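Local coordinates for Uly1 (Catenovulum maritimum, PDB 7DRQ), which probably cleaves the algal polysaccharide ulvan by beta-elimination, as a calcium-binding lyase of polysaccharide lyase family 24 built on a beta-propeller, at residues A47-V55 with I448-Y459; D119-M128 with F148-S159. All blocks are in the same frame, centred on the assembly; numbering follows the deposited sequence.

Interaction 1: A47-V55 with I448-Y459; sequences APHGDAIKV and IVHIHDGKLYYY
Val55 holds CG1 anti to its own N (chi1 -176°), which lays CG1 along the His452 ring and leaves CG2 over the Tyr457 ring. The evidence for a CH-pi contact on the tyrosine is clear: Val55 CG2 stands 3.5 Å from the Tyr457 ring centroid and only 4° off the normal, over the middle of the face. A second CH-pi contact puts Val55 CB 3.8 Å from the centroid of the His452 ring, with Val55 O lying over a face of that imidazole nearer its rim. Were His452 an alanine, CB and CG1 of Val55 would probably lose the flat ring they rest on and a gap would open there.

No hydrogen bond joins the two segments directly. Strand 53-55 and strand 448-452 run at 14° to each other with axes 7.4 Å apart, wider than the spacing of hydrogen-bonded strands, and the segments meet through side chains. This is blade-to-blade packing in the beta-propeller: the first sheet meets the last one, which strand 3-15 completes from the N-terminus in a Velcro-like closure.

Water 1 supplies a polar link, accepting from Val55 N at 3.0 Å and lying 2.6 Å from His450 NE2. The His450 ring also has Ile53 O and Lys54 CA over one face. Ile53 lies across the face of the 448-459 hairpin, CG2 meeting Ile448 CD1 at 3.8 Å while its CD1 reaches CB of Tyr457. The same Ile448 CD1 packs on Ala52 CB at 3.7 Å. Farther along, Pro48, entered through a cis peptide bond, sets CB 3.5 Å from the Tyr459 ring centroid, over the face, while the hydroxyl of Tyr459 bonds to Thr63 O in the first blade.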
loop_
_atom_site.group_PDB
_atom_site.type_symbol
_atom_site.label_atom_id
_atom_site.label_comp_id
_atom_site.label_asym_id
_atom_site.label_seq_id
_atom_site.Cartn_x
_atom_site.Cartn_y
_atom_site.Cartn_z
ATOM N N ALA A 47 7.945 -2.032 9.282
ATOM C CA ALA A 47 7.305 -3.315 9.567
ATOM C C ALA A 47 6.401 -3.212 10.791
ATOM O O ALA A 47 6.866 -2.834 11.878
ATOM C CB ALA A 47 8.364 -4.400 9.777
ATOM N N PRO A 48 5.101 -3.525 10.673
ATOM C CA PRO A 48 4.388 -3.887 9.450
ATOM C C PRO A 48 4.036 -2.641 8.651
ATOM O O PRO A 48 3.594 -1.645 9.214
ATOM C CB PRO A 48 3.136 -4.596 9.971
ATOM C CG PRO A 48 2.870 -3.949 11.276
ATOM C CD PRO A 48 4.198 -3.488 11.837
ATOM N N HIS A 49 4.237 -2.704 7.340
ATOM C CA HIS A 49 4.027 -1.543 6.493
ATOM C C HIS A 49 3.902 -2.005 5.050
ATOM O O HIS A 49 4.589 -2.940 4.634
ATOM C CB HIS A 49 5.187 -0.553 6.635
ATOM C CG HIS A 49 4.860 0.834 6.181
ATOM N ND1 HIS A 49 3.758 1.523 6.637
ATOM C CD2 HIS A 49 5.512 1.675 5.343
ATOM C CE1 HIS A 49 3.736 2.726 6.088
ATOM N NE2 HIS A 49 4.794 2.845 5.304
ATOM N N GLY A 50 3.037 -1.328 4.295
ATOM C CA GLY A 50 2.817 -1.679 2.900
ATOM C C GLY A 50 1.858 -2.850 2.760
ATOM O O GLY A 50 1.131 -3.217 3.689
ATOM N N ASP A 51 1.869 -3.448 1.565
ATOM C CA ASP A 51 0.964 -4.547 1.229
ATOM C C ASP A 51 1.544 -5.869 1.746
ATOM O O ASP A 51 1.875 -6.794 1.000
ATOM C CB ASP A 51 0.732 -4.576 -0.276
ATOM C CG ASP A 51 -0.400 -5.478 -0.668
ATOM O OD1 ASP A 51 -1.343 -5.645 0.143
ATOM O OD2 ASP A 51 -0.343 -6.033 -1.784
ATOM N N ALA A 52 1.667 -5.934 3.065
ATOM C CA ALA A 52 2.562 -6.887 3.704
ATOM C C ALA A 52 1.865 -8.101 4.293
ATOM O O ALA A 52 2.532 -8.922 4.931
ATOM C CB ALA A 52 3.371 -6.184 4.806
ATOM N N ILE A 53 0.554 -8.241 4.132
ATOM C CA ILE A 53 -0.128 -9.403 4.689
ATOM C C ILE A 53 -1.225 -9.865 3.740
ATOM O O ILE A 53 -2.012 -9.053 3.245
ATOM C CB ILE A 53 -0.687 -9.109 6.098
ATOM C CG1 ILE A 53 -1.612 -10.236 6.550
ATOM C CG2 ILE A 53 -1.385 -7.754 6.166
ATOM C CD1 ILE A 53 -1.812 -10.259 8.056
ATOM N N LYS A 54 -1.275 -11.174 3.481
ATOM C CA LYS A 54 -2.324 -11.765 2.662
ATOM C C LYS A 54 -2.764 -13.075 3.294
ATOM O O LYS A 54 -1.996 -13.723 4.013
ATOM C CB LYS A 54 -1.864 -12.044 1.222
ATOM C CG LYS A 54 -1.555 -10.805 0.403
ATOM C CD LYS A 54 -2.809 -9.969 0.212
ATOM C CE LYS A 54 -2.427 -8.537 -0.146
ATOM N NZ LYS A 54 -1.631 -8.506 -1.438
ATOM N N VAL A 55 -4.003 -13.462 3.012
ATOM C CA VAL A 55 -4.556 -14.733 3.467
ATOM C C VAL A 55 -4.991 -15.534 2.251
ATOM O O VAL A 55 -5.712 -15.021 1.387
ATOM C CB VAL A 55 -5.724 -14.533 4.449
ATOM C CG1 VAL A 55 -6.215 -15.889 4.968
ATOM C CG2 VAL A 55 -5.266 -13.686 5.624
ATOM N N ILE A 448 -1.323 -2.827 10.410
ATOM C CA ILE A 448 -1.945 -2.840 9.091
ATOM C C ILE A 448 -3.029 -3.906 9.062
ATOM O O ILE A 448 -2.917 -4.972 9.677
ATOM C CB ILE A 448 -0.944 -3.048 7.931
ATOM C CG1 ILE A 448 -0.233 -4.384 8.041
ATOM C CG2 ILE A 448 0.045 -1.875 7.837
ATOM C CD1 ILE A 448 0.741 -4.633 6.868
ATOM N N VAL A 449 -4.090 -3.600 8.316
ATOM C CA VAL A 449 -5.334 -4.361 8.315
ATOM C C VAL A 449 -5.454 -5.133 7.009
ATOM O O VAL A 449 -5.184 -4.586 5.932
ATOM C CB VAL A 449 -6.526 -3.399 8.481
ATOM C CG1 VAL A 449 -7.840 -4.109 8.179
ATOM C CG2 VAL A 449 -6.515 -2.774 9.868
ATOM N N HIS A 450 -5.881 -6.396 7.102
ATOM C CA HIS A 450 -6.306 -7.180 5.946
ATOM C C HIS A 450 -7.618 -7.865 6.295
ATOM O O HIS A 450 -7.680 -8.618 7.267
ATOM C CB HIS A 450 -5.245 -8.213 5.558
ATOM C CG HIS A 450 -5.614 -9.039 4.363
ATOM N ND1 HIS A 450 -5.560 -8.543 3.079
ATOM C CD2 HIS A 450 -6.031 -10.321 4.255
ATOM C CE1 HIS A 450 -5.942 -9.480 2.229
ATOM N NE2 HIS A 450 -6.226 -10.572 2.914
ATOM N N ILE A 451 -8.670 -7.593 5.519
ATOM C CA ILE A 451 -9.972 -8.225 5.709
ATOM C C ILE A 451 -10.067 -9.406 4.754
ATOM O O ILE A 451 -9.812 -9.258 3.552
ATOM C CB ILE A 451 -11.118 -7.226 5.458
ATOM C CG1 ILE A 451 -10.930 -5.953 6.299
ATOM C CG2 ILE A 451 -12.472 -7.892 5.724
ATOM C CD1 ILE A 451 -10.853 -6.210 7.783
ATOM N N HIS A 452 -10.434 -10.577 5.271
ATOM C CA HIS A 452 -10.529 -11.755 4.415
ATOM C C HIS A 452 -11.559 -12.710 4.996
ATOM O O HIS A 452 -11.432 -13.126 6.149
ATOM C CB HIS A 452 -9.162 -12.433 4.283
ATOM C CG HIS A 452 -9.195 -13.733 3.545
ATOM N ND1 HIS A 452 -9.084 -13.809 2.175
ATOM C CD2 HIS A 452 -9.327 -15.007 3.984
ATOM C CE1 HIS A 452 -9.141 -15.073 1.800
ATOM N NE2 HIS A 452 -9.292 -15.820 2.878
ATOM N N ASP A 453 -12.578 -13.043 4.203
ATOM C CA ASP A 453 -13.586 -14.037 4.578
ATOM C C ASP A 453 -14.223 -13.714 5.927
ATOM O O ASP A 453 -14.309 -14.558 6.819
ATOM C CB ASP A 453 -12.979 -15.438 4.584
ATOM C CG ASP A 453 -14.013 -16.525 4.343
ATOM O OD1 ASP A 453 -15.189 -16.181 4.092
ATOM O OD2 ASP A 453 -13.646 -17.723 4.403
ATOM N N GLY A 454 -14.665 -12.470 6.077
ATOM C CA GLY A 454 -15.354 -12.072 7.287
ATOM C C GLY A 454 -14.497 -11.937 8.524
ATOM O O GLY A 454 -15.045 -11.787 9.619
ATOM N N LYS A 455 -13.172 -11.981 8.397
ATOM C CA LYS A 455 -12.291 -11.818 9.548
ATOM C C LYS A 455 -11.286 -10.703 9.298
ATOM O O LYS A 455 -10.907 -10.420 8.155
ATOM C CB LYS A 455 -11.553 -13.120 9.884
ATOM C CG LYS A 455 -12.514 -14.282 10.209
ATOM C CD LYS A 455 -11.782 -15.484 10.758
ATOM C CE LYS A 455 -12.762 -16.597 11.106
ATOM N NZ LYS A 455 -12.070 -17.707 11.813
ATOM N N LEU A 456 -10.870 -10.080 10.399
ATOM C CA LEU A 456 -9.870 -9.019 10.417
ATOM C C LEU A 456 -8.531 -9.632 10.822
ATOM O O LEU A 456 -8.420 -10.236 11.895
ATOM C CB LEU A 456 -10.279 -7.908 11.392
ATOM C CG LEU A 456 -9.198 -7.031 12.053
ATOM C CD1 LEU A 456 -8.437 -6.250 11.002
ATOM C CD2 LEU A 456 -9.788 -6.062 13.097
ATOM N N TYR A 457 -7.543 -9.518 9.944
ATOM C CA TYR A 457 -6.174 -9.943 10.206
ATOM C C TYR A 457 -5.385 -8.680 10.490
ATOM O O TYR A 457 -5.166 -7.862 9.590
ATOM C CB TYR A 457 -5.609 -10.722 9.012
ATOM C CG TYR A 457 -6.331 -12.036 8.814
ATOM C CD1 TYR A 457 -7.589 -12.078 8.212
ATOM C CD2 TYR A 457 -5.780 -13.234 9.276
ATOM C CE1 TYR A 457 -8.268 -13.275 8.054
ATOM C CE2 TYR A 457 -6.462 -14.442 9.133
ATOM C CZ TYR A 457 -7.703 -14.454 8.518
ATOM O OH TYR A 457 -8.381 -15.646 8.366
ATOM N N TYR A 458 -5.012 -8.487 11.755
ATOM C CA TYR A 458 -4.369 -7.251 12.199
ATOM C C TYR A 458 -2.904 -7.560 12.460
ATOM O O TYR A 458 -2.582 -8.324 13.372
ATOM C CB TYR A 458 -5.053 -6.707 13.456
ATOM C CG TYR A 458 -5.033 -5.204 13.593
ATOM C CD1 TYR A 458 -4.334 -4.403 12.699
ATOM C CD2 TYR A 458 -5.717 -4.584 14.645
ATOM C CE1 TYR A 458 -4.336 -3.025 12.833
ATOM C CE2 TYR A 458 -5.720 -3.218 14.788
ATOM C CZ TYR A 458 -5.027 -2.439 13.895
ATOM O OH TYR A 458 -5.055 -1.074 14.065
ATOM N N TYR A 459 -2.039 -6.947 11.674
ATOM C CA TYR A 459 -0.597 -7.191 11.702
ATOM C C TYR A 459 0.005 -6.005 12.442
ATOM O O TYR A 459 -0.053 -4.871 11.954
ATOM C CB TYR A 459 -0.099 -7.334 10.262
ATOM C CG TYR A 459 1.341 -7.743 10.035
ATOM C CD1 TYR A 459 2.167 -8.156 11.071
ATOM C CD2 TYR A 459 1.872 -7.702 8.748
ATOM C CE1 TYR A 459 3.497 -8.527 10.829
ATOM C CE2 TYR A 459 3.177 -8.065 8.497
ATOM C CZ TYR A 459 3.993 -8.468 9.531
ATOM O OH TYR A 459 5.295 -8.816 9.224
HETATM O O HOH W 1 -5.933 -12.384 1.026
#

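Interaction 2: D119-M128 with F148-S159; sequences DETIHLLYDM and FRYSYSLAGAAS
Within one antiparallel propeller blade, strand 122-126 pairs with strand 150-152. Leu124 and Ser151 form the hydrogen-bonded pair: Leu124 N meets Ser151 O at 2.8 Å, and the return bond from Ser151 N to Leu124 O is nearly straight at 173°. On the face carrying His123, Leu125 and Tyr150, the His123 and Tyr150 rings lie side by side, rim to rim, with planes only 3° apart. Their rims join through His123 ND1 and Tyr150 OH, 2.6 Å apart, while His123 NE2 donates to Thr121 OG1 at 2.7 Å, which in turn donates to Asp119 OD1; the other carboxylate oxygen, Asp119 OD2, bonds Tyr233 OH. Beyond the regular pairing, Ser153 OG accepts from Ile122 N at 2.8 Å and donates to Leu154 O, so a side chain stands in for a backbone carbonyl. At the opposite end Arg149 NH1 bonds Asp127 O at 2.9 Å and makes a salt bridge to Asp127 OD2 at 3.2 Å; His93 and Thr96 also bond that carboxylate oxygen. The imidazole, gripped at both nitrogens, has its rotation fixed, and the buried guanidinium, with Asp146 as a further partner, probably has its charge well balanced.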
loop_
_atom_site.group_PDB
_atom_site.type_symbol
_atom_site.label_atom_id
_atom_site.label_comp_id
_atom_site.label_asym_id
_atom_site.label_seq_id
_atom_site.Cartn_x
_atom_site.Cartn_y
_atom_site.Cartn_z
ATOM N N ASP A 119 -2.491 -20.888 -9.543
ATOM C CA ASP A 119 -1.379 -21.835 -9.552
ATOM C C ASP A 119 -0.567 -21.826 -8.262
ATOM O O ASP A 119 0.493 -22.457 -8.211
ATOM C CB ASP A 119 -0.464 -21.590 -10.761
ATOM C CG ASP A 119 0.228 -20.231 -10.730
ATOM O OD1 ASP A 119 0.074 -19.473 -9.744
ATOM O OD2 ASP A 119 0.941 -19.926 -11.708
ATOM N N GLU A 120 -1.032 -21.119 -7.229
ATOM C CA GLU A 120 -0.385 -21.091 -5.912
ATOM C C GLU A 120 1.056 -20.578 -5.966
ATOM O O GLU A 120 1.874 -20.889 -5.088
ATOM C CB GLU A 120 -0.444 -22.467 -5.236
ATOM C CG GLU A 120 -1.845 -22.813 -4.757
ATOM C CD GLU A 120 -1.889 -24.028 -3.840
ATOM O OE1 GLU A 120 -0.925 -24.828 -3.841
ATOM O OE2 GLU A 120 -2.890 -24.176 -3.107
ATOM N N THR A 121 1.385 -19.771 -6.977
ATOM C CA THR A 121 2.666 -19.074 -6.955
ATOM C C THR A 121 2.632 -17.948 -5.927
ATOM O O THR A 121 1.577 -17.376 -5.628
ATOM C CB THR A 121 3.004 -18.489 -8.320
ATOM O OG1 THR A 121 1.874 -17.765 -8.801
ATOM C CG2 THR A 121 3.403 -19.593 -9.327
ATOM N N ILE A 122 3.802 -17.646 -5.377
ATOM C CA ILE A 122 3.994 -16.558 -4.433
ATOM C C ILE A 122 4.747 -15.450 -5.147
ATOM O O ILE A 122 5.720 -15.718 -5.858
ATOM C CB ILE A 122 4.788 -17.023 -3.201
ATOM C CG1 ILE A 122 4.134 -18.265 -2.583
ATOM C CG2 ILE A 122 4.958 -15.864 -2.187
ATOM C CD1 ILE A 122 5.039 -19.000 -1.604
ATOM N N HIS A 123 4.309 -14.213 -4.946
ATOM C CA HIS A 123 4.927 -13.059 -5.595
ATOM C C HIS A 123 5.335 -12.029 -4.558
ATOM O O HIS A 123 4.551 -11.707 -3.659
ATOM C CB HIS A 123 3.964 -12.467 -6.613
ATOM C CG HIS A 123 3.479 -13.485 -7.588
ATOM N ND1 HIS A 123 4.118 -13.720 -8.785
ATOM C CD2 HIS A 123 2.480 -14.396 -7.506
ATOM C CE1 HIS A 123 3.512 -14.707 -9.418
ATOM N NE2 HIS A 123 2.510 -15.132 -8.669
ATOM N N LEU A 124 6.561 -11.521 -4.691
ATOM C CA LEU A 124 7.122 -10.512 -3.799
ATOM C C LEU A 124 7.680 -9.353 -4.612
ATOM O O LEU A 124 8.420 -9.570 -5.579
ATOM C CB LEU A 124 8.239 -11.097 -2.933
ATOM C CG LEU A 124 7.807 -12.213 -1.985
ATOM C CD1 LEU A 124 9.026 -12.973 -1.513
ATOM C CD2 LEU A 124 7.053 -11.602 -0.799
ATOM N N LEU A 125 7.365 -8.134 -4.188
ATOM C CA LEU A 125 7.927 -6.921 -4.769
ATOM C C LEU A 125 8.474 -6.070 -3.641
ATOM O O LEU A 125 7.763 -5.818 -2.664
ATOM C CB LEU A 125 6.859 -6.154 -5.543
ATOM C CG LEU A 125 6.462 -6.815 -6.860
ATOM C CD1 LEU A 125 5.172 -6.217 -7.370
ATOM C CD2 LEU A 125 7.566 -6.681 -7.917
ATOM N N TYR A 126 9.725 -5.622 -3.749
ATOM C CA TYR A 126 10.263 -4.984 -2.555
ATOM C C TYR A 126 11.340 -3.952 -2.856
ATOM O O TYR A 126 12.028 -4.005 -3.877
ATOM C CB TYR A 126 10.820 -6.020 -1.584
ATOM C CG TYR A 126 11.670 -7.137 -2.168
ATOM C CD1 TYR A 126 13.052 -6.984 -2.326
ATOM C CD2 TYR A 126 11.107 -8.378 -2.472
ATOM C CE1 TYR A 126 13.840 -8.033 -2.804
ATOM C CE2 TYR A 126 11.886 -9.433 -2.949
ATOM C CZ TYR A 126 13.249 -9.258 -3.113
ATOM O OH TYR A 126 14.018 -10.311 -3.585
ATOM N N ASP A 127 11.479 -3.026 -1.903
ATOM C CA ASP A 127 12.637 -2.144 -1.779
ATOM C C ASP A 127 12.774 -1.224 -2.985
ATOM O O ASP A 127 13.853 -1.090 -3.566
ATOM C CB ASP A 127 13.925 -2.934 -1.544
ATOM C CG ASP A 127 14.942 -2.137 -0.743
ATOM O OD1 ASP A 127 14.538 -1.152 -0.086
ATOM O OD2 ASP A 127 16.138 -2.487 -0.762
HETATM N N MSE A 128 11.662 -0.596 -3.362
HETATM C CA MSE A 128 11.586 0.277 -4.536
HETATM C C MSE A 128 11.036 1.657 -4.215
HETATM O O MSE A 128 9.999 1.788 -3.564
HETATM C CB MSE A 128 10.704 -0.373 -5.596
HETATM C CG MSE A 128 11.223 -1.692 -6.095
HETATM SE SE MSE A 128 10.180 -2.240 -7.609
HETATM C CE MSE A 128 9.008 -3.529 -6.702
ATOM N N PHE A 148 14.305 -2.526 -10.413
ATOM C CA PHE A 148 12.995 -3.125 -10.212
ATOM C C PHE A 148 13.248 -4.500 -9.607
ATOM O O PHE A 148 14.114 -5.235 -10.091
ATOM C CB PHE A 148 12.216 -3.242 -11.544
ATOM C CG PHE A 148 10.851 -3.852 -11.399
ATOM C CD1 PHE A 148 9.761 -3.063 -11.063
ATOM C CD2 PHE A 148 10.661 -5.215 -11.578
ATOM C CE1 PHE A 148 8.508 -3.620 -10.895
ATOM C CE2 PHE A 148 9.404 -5.789 -11.423
ATOM C CZ PHE A 148 8.319 -4.986 -11.085
ATOM N N ARG A 149 12.527 -4.836 -8.536
ATOM C CA ARG A 149 12.919 -5.953 -7.672
ATOM C C ARG A 149 11.735 -6.886 -7.429
ATOM O O ARG A 149 10.876 -6.611 -6.586
ATOM C CB ARG A 149 13.503 -5.427 -6.357
ATOM C CG ARG A 149 14.781 -4.616 -6.574
ATOM C CD ARG A 149 15.229 -3.812 -5.353
ATOM N NE ARG A 149 16.605 -3.364 -5.564
ATOM C CZ ARG A 149 17.228 -2.423 -4.865
ATOM N NH1 ARG A 149 16.603 -1.784 -3.884
ATOM N NH2 ARG A 149 18.493 -2.129 -5.155
ATOM N N TYR A 150 11.713 -8.007 -8.150
ATOM C CA TYR A 150 10.602 -8.951 -8.131
ATOM C C TYR A 150 11.126 -10.343 -7.816
ATOM O O TYR A 150 12.099 -10.798 -8.430
ATOM C CB TYR A 150 9.889 -8.931 -9.494
ATOM C CG TYR A 150 8.835 -9.991 -9.715
ATOM C CD1 TYR A 150 7.846 -10.239 -8.767
ATOM C CD2 TYR A 150 8.806 -10.716 -10.903
ATOM C CE1 TYR A 150 6.869 -11.217 -8.982
ATOM C CE2 TYR A 150 7.831 -11.682 -11.140
ATOM C CZ TYR A 150 6.869 -11.931 -10.175
ATOM O OH TYR A 150 5.906 -12.885 -10.414
ATOM N N SER A 151 10.475 -11.026 -6.879
ATOM C CA SER A 151 10.795 -12.413 -6.572
ATOM C C SER A 151 9.519 -13.237 -6.670
ATOM O O SER A 151 8.425 -12.754 -6.360
ATOM C CB SER A 151 11.422 -12.547 -5.167
ATOM O OG SER A 151 12.743 -12.029 -5.149
ATOM N N TYR A 152 9.653 -14.485 -7.121
ATOM C CA TYR A 152 8.467 -15.305 -7.305
ATOM C C TYR A 152 8.834 -16.776 -7.207
ATOM O O TYR A 152 10.001 -17.164 -7.306
ATOM C CB TYR A 152 7.762 -15.015 -8.640
ATOM C CG TYR A 152 8.543 -15.435 -9.864
ATOM C CD1 TYR A 152 9.576 -14.636 -10.368
ATOM C CD2 TYR A 152 8.256 -16.620 -10.522
ATOM C CE1 TYR A 152 10.294 -15.018 -11.508
ATOM C CE2 TYR A 152 8.973 -17.011 -11.662
ATOM C CZ TYR A 152 9.994 -16.210 -12.138
ATOM O OH TYR A 152 10.700 -16.599 -13.267
ATOM N N SER A 153 7.810 -17.589 -7.033
ATOM C CA SER A 153 7.986 -18.977 -6.642
ATOM C C SER A 153 7.537 -19.921 -7.749
ATOM O O SER A 153 6.939 -19.524 -8.760
ATOM C CB SER A 153 7.192 -19.265 -5.366
ATOM O OG SER A 153 5.848 -19.544 -5.710
ATOM N N LEU A 154 7.834 -21.198 -7.527
ATOM C CA LEU A 154 7.220 -22.266 -8.287
ATOM C C LEU A 154 5.716 -22.274 -8.070
ATOM O O LEU A 154 5.203 -21.827 -7.038
ATOM C CB LEU A 154 7.773 -23.622 -7.846
ATOM C CG LEU A 154 9.284 -23.820 -7.915
ATOM C CD1 LEU A 154 9.658 -25.144 -7.211
ATOM C CD2 LEU A 154 9.698 -23.822 -9.375
ATOM N N ALA A 155 5.008 -22.821 -9.052
ATOM C CA ALA A 155 3.611 -23.167 -8.852
ATOM C C ALA A 155 3.502 -24.206 -7.742
ATOM O O ALA A 155 4.341 -25.103 -7.630
ATOM C CB ALA A 155 2.994 -23.688 -10.154
ATOM N N GLY A 156 2.491 -24.042 -6.890
ATOM C CA GLY A 156 2.278 -24.924 -5.762
ATOM C C GLY A 156 3.044 -24.556 -4.508
ATOM O O GLY A 156 2.885 -25.234 -3.486
ATOM N N ALA A 157 3.873 -23.509 -4.544
ATOM C CA ALA A 157 4.705 -23.200 -3.379
ATOM C C ALA A 157 3.879 -22.755 -2.185
ATOM O O ALA A 157 4.289 -22.986 -1.037
ATOM C CB ALA A 157 5.726 -22.116 -3.715
ATOM N N ALA A 158 2.724 -22.128 -2.421
ATOM C CA ALA A 158 1.963 -21.558 -1.307
ATOM C C ALA A 158 1.556 -22.614 -0.292
ATOM O O ALA A 158 1.382 -22.298 0.892
ATOM C CB ALA A 158 0.711 -20.847 -1.815
ATOM N N SER A 159 1.384 -23.857 -0.728
ATOM C CA SER A 159 0.813 -24.885 0.132
ATOM C C SER A 159 1.772 -26.035 0.426
ATOM O O SER A 159 1.326 -27.083 0.904
ATOM C CB SER A 159 -0.485 -25.430 -0.482
ATOM O OG SER A 159 -0.219 -26.210 -1.638
#

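In the fold
The two contacts are of different kinds: interaction 1 packs one propeller sheet against another, whereas interaction 2 pairs strands within one sheet. Their centres lie 18 Å apart and their nearest atoms about 7 Å, without touching. Along the chain the order is 47-55, 119-128, 148-159, 448-459, so interaction 1 brings together distant parts of the sequence and interaction 2 neighbouring ones. Strand 59-65 connects them: Thr63 bonds the backbone of Ala52 and also touches Leu124. Val113, in strand 111-115 beside 122-126, bonds Asp51 and Lys54. Closing the ring and building a blade thus meet at the first sheet. Only interaction 2 comes near a metal site, the Arg149 side chain being about 8 Å from a calcium ion.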